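Local coordinates for glutamine synthetase (Helicobacter pylori, PDB 5ZLI), which is a type I beta glutamine synthetase, a twelve-subunit enzyme whose chain joins an N-terminal beta-Grasp domain to a larger catalytic domain, at residues 215-219 / 231-235; 318-322 / 379-384; 11-15 / 80-84. All coordinates share one frame. Residues are numbered along the deposited sequence.

Contact 1: 215-219 / 231-235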
loop_
_atom_site.group_PDB
_atom_site.type_symbol
_atom_site.label_atom_id
_atom_site.label_comp_id
_atom_site.label_asym_id
_atom_site.label_seq_id
_atom_site.Cartn_x
_atom_site.Cartn_y
_atom_site.Cartn_z
ATOM N N LEU B 215 -32.917 3.151 -41.227
ATOM C CA LEU B 215 -32.167 4.308 -41.680
ATOM C C LEU B 215 -31.132 3.898 -42.704
ATOM O O LEU B 215 -30.442 2.893 -42.524
ATOM C CB LEU B 215 -31.465 4.998 -40.524
ATOM C CG LEU B 215 -31.927 6.396 -40.171
ATOM C CD1 LEU B 215 -31.037 6.942 -39.083
ATOM C CD2 LEU B 215 -31.739 7.212 -41.446
ATOM N N GLU B 216 -31.016 4.691 -43.770
ATOM C CA GLU B 216 -30.016 4.439 -44.805
ATOM C C GLU B 216 -28.809 5.364 -44.642
ATOM O O GLU B 216 -28.943 6.578 -44.428
ATOM C CB GLU B 216 -30.619 4.543 -46.206
ATOM C CG GLU B 216 -31.255 3.224 -46.667
ATOM C CD GLU B 216 -31.410 3.107 -48.181
ATOM O OE1 GLU B 216 -31.752 4.122 -48.835
ATOM O OE2 GLU B 216 -31.192 1.987 -48.715
ATOM N N THR B 217 -27.634 4.758 -44.734
ATOM C CA THR B 217 -26.350 5.395 -44.518
ATOM C C THR B 217 -25.576 5.396 -45.830
ATOM O O THR B 217 -25.613 4.401 -46.572
ATOM C CB THR B 217 -25.552 4.621 -43.462
ATOM O OG1 THR B 217 -25.402 3.260 -43.894
ATOM C CG2 THR B 217 -26.276 4.614 -42.124
ATOM N N PHE B 218 -24.850 6.488 -46.115
ATOM C CA PHE B 218 -23.886 6.449 -47.212
ATOM C C PHE B 218 -22.443 6.421 -46.715
ATOM O O PHE B 218 -21.734 5.438 -46.955
ATOM C CB PHE B 218 -24.087 7.582 -48.248
ATOM C CG PHE B 218 -24.323 8.969 -47.662
ATOM C CD1 PHE B 218 -23.249 9.828 -47.412
ATOM C CD2 PHE B 218 -25.614 9.435 -47.402
ATOM C CE1 PHE B 218 -23.449 11.117 -46.889
ATOM C CE2 PHE B 218 -25.822 10.713 -46.872
ATOM C CZ PHE B 218 -24.735 11.557 -46.618
ATOM N N VAL B 219 -21.994 7.428 -45.987
ATOM C CA VAL B 219 -20.579 7.578 -45.682
ATOM C C VAL B 219 -20.355 7.412 -44.186
ATOM O O VAL B 219 -21.225 7.720 -43.372
ATOM C CB VAL B 219 -20.053 8.949 -46.173
ATOM C CG1 VAL B 219 -20.589 10.061 -45.309
ATOM C CG2 VAL B 219 -18.542 8.976 -46.177
ATOM N N VAL B 231 -21.713 9.891 -39.486
ATOM C CA VAL B 231 -22.358 8.983 -40.428
ATOM C C VAL B 231 -23.324 9.804 -41.275
ATOM O O VAL B 231 -24.106 10.603 -40.749
ATOM C CB VAL B 231 -23.099 7.825 -39.725
ATOM C CG1 VAL B 231 -23.794 6.924 -40.755
ATOM C CG2 VAL B 231 -22.142 7.018 -38.870
ATOM N N GLY B 232 -23.236 9.629 -42.591
ATOM C CA GLY B 232 -24.168 10.244 -43.514
ATOM C C GLY B 232 -25.406 9.387 -43.688
ATOM O O GLY B 232 -25.306 8.203 -44.021
ATOM N N VAL B 233 -26.580 9.999 -43.482
ATOM C CA VAL B 233 -27.867 9.329 -43.591
ATOM C C VAL B 233 -28.639 9.932 -44.768
ATOM O O VAL B 233 -28.375 11.047 -45.221
ATOM C CB VAL B 233 -28.670 9.440 -42.276
ATOM C CG1 VAL B 233 -28.109 8.514 -41.247
ATOM C CG2 VAL B 233 -28.608 10.847 -41.745
ATOM N N LYS B 234 -29.583 9.164 -45.292
ATOM C CA LYS B 234 -30.373 9.658 -46.409
ATOM C C LYS B 234 -31.172 10.889 -45.988
ATOM O O LYS B 234 -31.707 10.946 -44.877
ATOM C CB LYS B 234 -31.310 8.557 -46.927
ATOM C CG LYS B 234 -31.373 8.481 -48.447
ATOM C CD LYS B 234 -32.715 7.943 -48.956
ATOM C CE LYS B 234 -33.022 8.387 -50.411
ATOM N NZ LYS B 234 -33.550 9.787 -50.595
ATOM N N PHE B 235 -31.209 11.901 -46.871
ATOM C CA PHE B 235 -32.201 12.972 -46.813
ATOM C C PHE B 235 -33.560 12.444 -46.400
ATOM O O PHE B 235 -33.892 11.280 -46.667
ATOM C CB PHE B 235 -32.354 13.670 -48.168
ATOM C CG PHE B 235 -31.292 14.705 -48.468
ATOM C CD1 PHE B 235 -29.946 14.380 -48.472
ATOM C CD2 PHE B 235 -31.662 16.019 -48.794
ATOM C CE1 PHE B 235 -28.983 15.345 -48.762
ATOM C CE2 PHE B 235 -30.708 16.976 -49.093
ATOM C CZ PHE B 235 -29.364 16.632 -49.075
#

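Contact 2: 318-322 / 379-384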
loop_
_atom_site.group_PDB
_atom_site.type_symbol
_atom_site.label_atom_id
_atom_site.label_comp_id
_atom_site.label_asym_id
_atom_site.label_seq_id
_atom_site.Cartn_x
_atom_site.Cartn_y
_atom_site.Cartn_z
ATOM N N LEU B 318 -32.723 32.758 -35.479
ATOM C CA LEU B 318 -32.806 31.317 -35.712
ATOM C C LEU B 318 -31.793 30.526 -34.888
ATOM O O LEU B 318 -32.031 29.350 -34.575
ATOM C CB LEU B 318 -32.635 31.019 -37.202
ATOM C CG LEU B 318 -33.025 29.613 -37.706
ATOM C CD1 LEU B 318 -34.430 29.337 -37.398
ATOM C CD2 LEU B 318 -32.843 29.471 -39.218
ATOM N N ALA B 319 -30.674 31.150 -34.508
ATOM C CA ALA B 319 -29.665 30.435 -33.734
ATOM C C ALA B 319 -30.244 29.869 -32.448
ATOM O O ALA B 319 -29.796 28.824 -31.990
ATOM C CB ALA B 319 -28.495 31.360 -33.411
ATOM N N ALA B 320 -31.266 30.523 -31.887
ATOM C CA ALA B 320 -31.960 30.053 -30.687
ATOM C C ALA B 320 -32.609 28.670 -30.844
ATOM O O ALA B 320 -32.879 28.004 -29.838
ATOM C CB ALA B 320 -32.997 31.091 -30.266
ATOM N N PHE B 321 -32.913 28.228 -32.058
ATOM C CA PHE B 321 -33.433 26.877 -32.152
ATOM C C PHE B 321 -32.428 25.888 -32.691
ATOM O O PHE B 321 -32.527 24.693 -32.367
ATOM C CB PHE B 321 -34.676 26.831 -33.032
ATOM C CG PHE B 321 -35.765 27.730 -32.571
ATOM C CD1 PHE B 321 -36.612 27.334 -31.562
ATOM C CD2 PHE B 321 -35.967 28.961 -33.171
ATOM C CE1 PHE B 321 -37.639 28.159 -31.130
ATOM C CE2 PHE B 321 -36.996 29.798 -32.746
ATOM C CZ PHE B 321 -37.836 29.389 -31.734
ATOM N N THR B 322 -31.472 26.364 -33.505
ATOM C CA THR B 322 -30.454 25.510 -34.105
ATOM C C THR B 322 -29.206 25.392 -33.255
ATOM O O THR B 322 -28.446 24.429 -33.425
ATOM C CB THR B 322 -30.034 26.035 -35.481
ATOM O OG1 THR B 322 -29.670 27.411 -35.374
ATOM C CG2 THR B 322 -31.171 25.886 -36.455
ATOM N N LEU B 379 -37.765 21.307 -33.823
ATOM C CA LEU B 379 -37.820 22.761 -33.764
ATOM C C LEU B 379 -36.821 23.365 -34.738
ATOM O O LEU B 379 -37.181 24.228 -35.540
ATOM C CB LEU B 379 -37.550 23.237 -32.324
ATOM C CG LEU B 379 -38.431 22.730 -31.145
ATOM C CD1 LEU B 379 -38.133 23.491 -29.878
ATOM C CD2 LEU B 379 -39.928 22.792 -31.409
ATOM N N ALA B 380 -35.591 22.843 -34.758
ATOM C CA ALA B 380 -34.580 23.343 -35.689
ATOM C C ALA B 380 -35.079 23.264 -37.138
ATOM O O ALA B 380 -35.101 24.275 -37.864
ATOM C CB ALA B 380 -33.266 22.573 -35.524
ATOM N N PHE B 381 -35.480 22.069 -37.585
ATOM C CA PHE B 381 -35.930 21.937 -38.968
ATOM C C PHE B 381 -37.152 22.806 -39.223
ATOM O O PHE B 381 -37.190 23.577 -40.195
ATOM C CB PHE B 381 -36.231 20.481 -39.295
ATOM C CG PHE B 381 -35.048 19.597 -39.204
ATOM C CD1 PHE B 381 -33.771 20.129 -39.196
ATOM C CD2 PHE B 381 -35.200 18.236 -39.107
ATOM C CE1 PHE B 381 -32.690 19.323 -39.112
ATOM C CE2 PHE B 381 -34.110 17.420 -39.016
ATOM C CZ PHE B 381 -32.856 17.966 -39.022
ATOM N N ALA B 382 -38.153 22.710 -38.339
ATOM C CA ALA B 382 -39.340 23.545 -38.460
ATOM C C ALA B 382 -38.963 25.003 -38.637
ATOM O O ALA B 382 -39.464 25.678 -39.535
ATOM C CB ALA B 382 -40.239 23.362 -37.246
ATOM N N ALA B 383 -38.118 25.527 -37.752
ATOM C CA ALA B 383 -37.728 26.940 -37.835
ATOM C C ALA B 383 -36.910 27.267 -39.099
ATOM O O ALA B 383 -37.100 28.316 -39.718
ATOM C CB ALA B 383 -36.973 27.332 -36.565
ATOM N N ILE B 384 -35.975 26.407 -39.486
ATOM C CA ILE B 384 -35.237 26.667 -40.718
ATOM C C ILE B 384 -36.186 26.797 -41.895
ATOM O O ILE B 384 -36.024 27.693 -42.741
ATOM C CB ILE B 384 -34.173 25.585 -40.942
ATOM C CG1 ILE B 384 -32.953 25.934 -40.090
ATOM C CG2 ILE B 384 -33.843 25.447 -42.403
ATOM C CD1 ILE B 384 -32.084 24.769 -39.762
#

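Contact 3: 11-15 / 80-84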
loop_
_atom_site.group_PDB
_atom_site.type_symbol
_atom_site.label_atom_id
_atom_site.label_comp_id
_atom_site.label_asym_id
_atom_site.label_seq_id
_atom_site.Cartn_x
_atom_site.Cartn_y
_atom_site.Cartn_z
ATOM N N LYS B 11 -53.563 0.994 -40.878
ATOM C CA LYS B 11 -52.192 0.981 -40.394
ATOM C C LYS B 11 -52.058 0.417 -38.983
ATOM O O LYS B 11 -50.992 -0.087 -38.626
ATOM C CB LYS B 11 -51.627 2.410 -40.466
ATOM C CG LYS B 11 -51.638 3.039 -41.898
ATOM C CD LYS B 11 -50.703 4.252 -42.000
ATOM C CE LYS B 11 -51.082 5.333 -40.965
ATOM N NZ LYS B 11 -49.986 6.238 -40.475
ATOM N N ILE B 12 -53.119 0.466 -38.183
ATOM C CA ILE B 12 -53.083 -0.120 -36.849
ATOM C C ILE B 12 -53.121 -1.636 -36.943
ATOM O O ILE B 12 -52.417 -2.340 -36.207
ATOM C CB ILE B 12 -54.254 0.428 -36.010
ATOM C CG1 ILE B 12 -54.004 1.906 -35.666
ATOM C CG2 ILE B 12 -54.484 -0.440 -34.754
ATOM C CD1 ILE B 12 -55.127 2.591 -34.876
ATOM N N LYS B 13 -53.942 -2.163 -37.846
ATOM C CA LYS B 13 -54.002 -3.607 -38.035
ATOM C C LYS B 13 -52.626 -4.173 -38.365
ATOM O O LYS B 13 -52.095 -5.029 -37.645
ATOM C CB LYS B 13 -55.011 -3.956 -39.137
ATOM C CG LYS B 13 -55.091 -5.448 -39.443
ATOM C CD LYS B 13 -56.476 -5.887 -39.887
ATOM C CE LYS B 13 -56.564 -7.414 -39.944
ATOM N NZ LYS B 13 -55.977 -7.966 -41.192
ATOM N N GLU B 14 -52.027 -3.689 -39.453
ATOM C CA GLU B 14 -50.795 -4.291 -39.931
ATOM C C GLU B 14 -49.690 -4.115 -38.919
ATOM O O GLU B 14 -48.760 -4.928 -38.856
ATOM C CB GLU B 14 -50.395 -3.674 -41.257
ATOM C CG GLU B 14 -50.155 -2.187 -41.188
ATOM C CD GLU B 14 -49.625 -1.667 -42.497
ATOM O OE1 GLU B 14 -48.424 -1.347 -42.550
ATOM O OE2 GLU B 14 -50.395 -1.618 -43.485
ATOM N N PHE B 15 -49.785 -3.060 -38.120
ATOM C CA PHE B 15 -48.836 -2.877 -37.037
ATOM C C PHE B 15 -48.966 -4.002 -36.022
ATOM O O PHE B 15 -47.958 -4.528 -35.550
ATOM C CB PHE B 15 -49.060 -1.514 -36.396
ATOM C CG PHE B 15 -48.468 -1.382 -35.043
ATOM C CD1 PHE B 15 -49.148 -1.823 -33.923
ATOM C CD2 PHE B 15 -47.221 -0.806 -34.894
ATOM C CE1 PHE B 15 -48.597 -1.704 -32.691
ATOM C CE2 PHE B 15 -46.658 -0.671 -33.671
ATOM C CZ PHE B 15 -47.346 -1.117 -32.560
ATOM N N ASP B 80 -47.757 7.597 -33.695
ATOM C CA ASP B 80 -47.731 7.651 -35.156
ATOM C C ASP B 80 -47.100 6.348 -35.650
ATOM O O ASP B 80 -45.960 6.023 -35.295
ATOM C CB ASP B 80 -46.986 8.891 -35.667
ATOM C CG ASP B 80 -47.205 9.137 -37.166
ATOM O OD1 ASP B 80 -47.886 8.318 -37.825
ATOM O OD2 ASP B 80 -46.740 10.176 -37.685
ATOM N N LEU B 81 -47.842 5.592 -36.450
ATOM C CA LEU B 81 -47.356 4.276 -36.833
ATOM C C LEU B 81 -46.590 4.358 -38.148
ATOM O O LEU B 81 -46.893 3.685 -39.127
ATOM C CB LEU B 81 -48.503 3.285 -36.899
ATOM C CG LEU B 81 -49.019 3.074 -35.477
ATOM C CD1 LEU B 81 -50.272 2.198 -35.410
ATOM C CD2 LEU B 81 -47.903 2.521 -34.626
ATOM N N VAL B 82 -45.553 5.198 -38.127
ATOM C CA VAL B 82 -44.591 5.282 -39.216
ATOM C C VAL B 82 -43.202 5.207 -38.607
ATOM O O VAL B 82 -42.961 5.694 -37.496
ATOM C CB VAL B 82 -44.734 6.563 -40.068
ATOM C CG1 VAL B 82 -46.065 6.561 -40.815
ATOM C CG2 VAL B 82 -44.572 7.804 -39.198
ATOM N N ARG B 83 -42.289 4.585 -39.352
ATOM C CA ARG B 83 -40.878 4.463 -39.000
ATOM C C ARG B 83 -40.670 3.789 -37.647
ATOM O O ARG B 83 -39.614 3.963 -37.017
ATOM C CB ARG B 83 -40.177 5.822 -39.046
ATOM C CG ARG B 83 -40.105 6.345 -40.469
ATOM C CD ARG B 83 -39.430 7.683 -40.542
ATOM N NE ARG B 83 -40.245 8.687 -39.878
ATOM C CZ ARG B 83 -41.339 9.221 -40.399
ATOM N NH1 ARG B 83 -41.779 8.844 -41.604
ATOM N NH2 ARG B 83 -42.000 10.127 -39.700
ATOM N N TYR B 84 -41.653 3.018 -37.183
ATOM C CA TYR B 84 -41.424 2.203 -36.003
ATOM C C TYR B 84 -40.328 1.177 -36.299
ATOM O O TYR B 84 -39.900 0.998 -37.442
ATOM C CB TYR B 84 -42.723 1.540 -35.512
ATOM C CG TYR B 84 -43.521 0.731 -36.510
ATOM C CD1 TYR B 84 -43.111 -0.531 -36.895
ATOM C CD2 TYR B 84 -44.731 1.202 -37.008
ATOM C CE1 TYR B 84 -43.846 -1.290 -37.783
ATOM C CE2 TYR B 84 -45.489 0.444 -37.914
ATOM C CZ TYR B 84 -45.032 -0.807 -38.290
ATOM O OH TYR B 84 -45.730 -1.597 -39.162
#

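Contact 1: 215-219 / 231-235
Three backbone hydrogen bonds join these antiparallel segments: Lys234 N to Glu216 O (2.8 Å), Phe218 N to Gly232 O (2.7 Å) and Gly232 N to Val219 O (2.9 Å). The last two show that Phe218 and Val219 together stand opposite the single residue Gly232, and the helical psi of -61° at Phe218 makes room for the extra residue, as in a classic beta bulge. CA-H...O contacts fill in between, Thr217 CA lying 3.0 Å from Gly232 O and Val233 CA 3.1 Å from Glu216 O. The Phe218 ring folds back across the partner strand, and Gly232 CA sits over its face, 3.6 Å from the centroid, in a CH-pi contact; a CB on Gly232 would come within 2.1 Å of Phe218 CE1. Val233 O meets the ring at its edge, 3.1 Å from Phe218 CE2. Thr217 and Val233 form a non-hydrogen-bonded pair with side chains on one face, where Thr217 CG2 reaches Val231 CG1 at 3.7 Å and Leu215 CD2 reaches Val233 CG1 at 3.9 Å. Thr217 and Val231 also touch Val207 and Leu210 of helix 200-212. Val219 pairs antiparallel with a strand of a neighbouring subunit. The whole is a bulged beta hairpin whose sheet runs on across the interface, as in the intersubunit beta barrels of type I glutamine synthetases.

Contact 2: 318-322 / 379-384
Leu318 reaches across to Ala383, its CD1 only 3.3 Å from Ala383 CB, while its CD2 lies 3.6 Å from Ile384 CG1. The setting is an antiparallel helix pair in the catalytic domain: the last turn of helix 315-322 packs on the early turns of helix 377-393, the axes of the two short segments approaching to 8.6 Å with their directions 151° apart. No hydrogen bond crosses between them, and the contact is held by apolar packing in the buried interior. Leu379, Ala380, Ala383 and Ile384, one turn apart in pairs, make up the stripe that faces Leu318, Phe321 and Thr322. The Phe321 ring spans one turn of that stripe, with Phe321 CD2 3.9 Å from Ala383 CB and Phe321 CD1 4.3 Å from Leu379 CB, so that Leu318 and Phe321 share Ala383. The small alanines let the backbones come close, to 6.9 Å between the CA atoms of Leu318 and Ala383 and to 4.9 Å between those of Thr322 and Ala380. Around the pair the core continues: Phe321 meets Phe446 edge-to-face and also touches Met433 of helix 426-434, whereas Phe381, directed away from helix 315-322, stacks on Phe136 and packs against helix 238-258. Leu379 and Ala382 touch helix 114-128. At the end of helix 315-322, Thr322 CG2 touches both Ile384 CD1 at 3.6 Å and Ala380 CB at 4.0 Å, and Ala380 CB is also 3.9 Å from Phe321 O.

Contact 3: 11-15 / 80-84
An inverse gamma turn centred on Leu81 lies at the corner between strands 74-81 and 84-87 of the beta-Grasp domain, and the N-terminal helix packs on Leu81 and on Tyr84, the residues that flank the corner. The turn carries a weak hydrogen bond from Val82 N to Asp80 O (3.0 Å) and leaves the Leu81 side chain directed at the helix. There Leu81 CD2 lies over one face of the Phe15 ring, 3.4 Å from Phe15 CD2, while Leu81 CD1 is 3.8 Å from Ile12 CG1 and 4.0 Å from Lys11 O. Beyond the corner the chain brings Tyr84 to the same phenylalanine: the edge of Phe15 points at the face of Tyr84 in a T-shaped stack, with centroids 5.2 Å apart and planes at 85°. At the periphery Lys11 NZ makes a long salt bridge to Asp80 OD1 (4.0 Å) and lies 3.9 Å from Val82 CG1. Asp80 OD2 has its own partners, Arg115 and Lys119 of helix 114-128. Leu53 touches Ile12, Phe15 and Leu81, closing the apolar cluster from a loop. Helix 9-20 thus sits beside the bend between the two strands, while Arg83, at that bend, reaches Asp243 of helix 238-258.

How the contacts relate
From the N terminus, contact 3 comes first, closing a loop of 64 residues by returning the end of strand 74-81 to helix 9-20. Farther along, contact 1 closes a short hairpin between strands 217-222 and 228-237, with 11 residues between its segments. Contact 2 follows, bridging 56 residues to bring two helices together. The three are in series, so none nests in or crosses another. They do not touch: the nearest atoms of contact 1 and contact 3 are about 8 Å apart, and contact 2 is more distant from each of them. Contact 2 lies deepest, contact 1 borders a neighbouring subunit, and contact 3 is farthest from the chain centre.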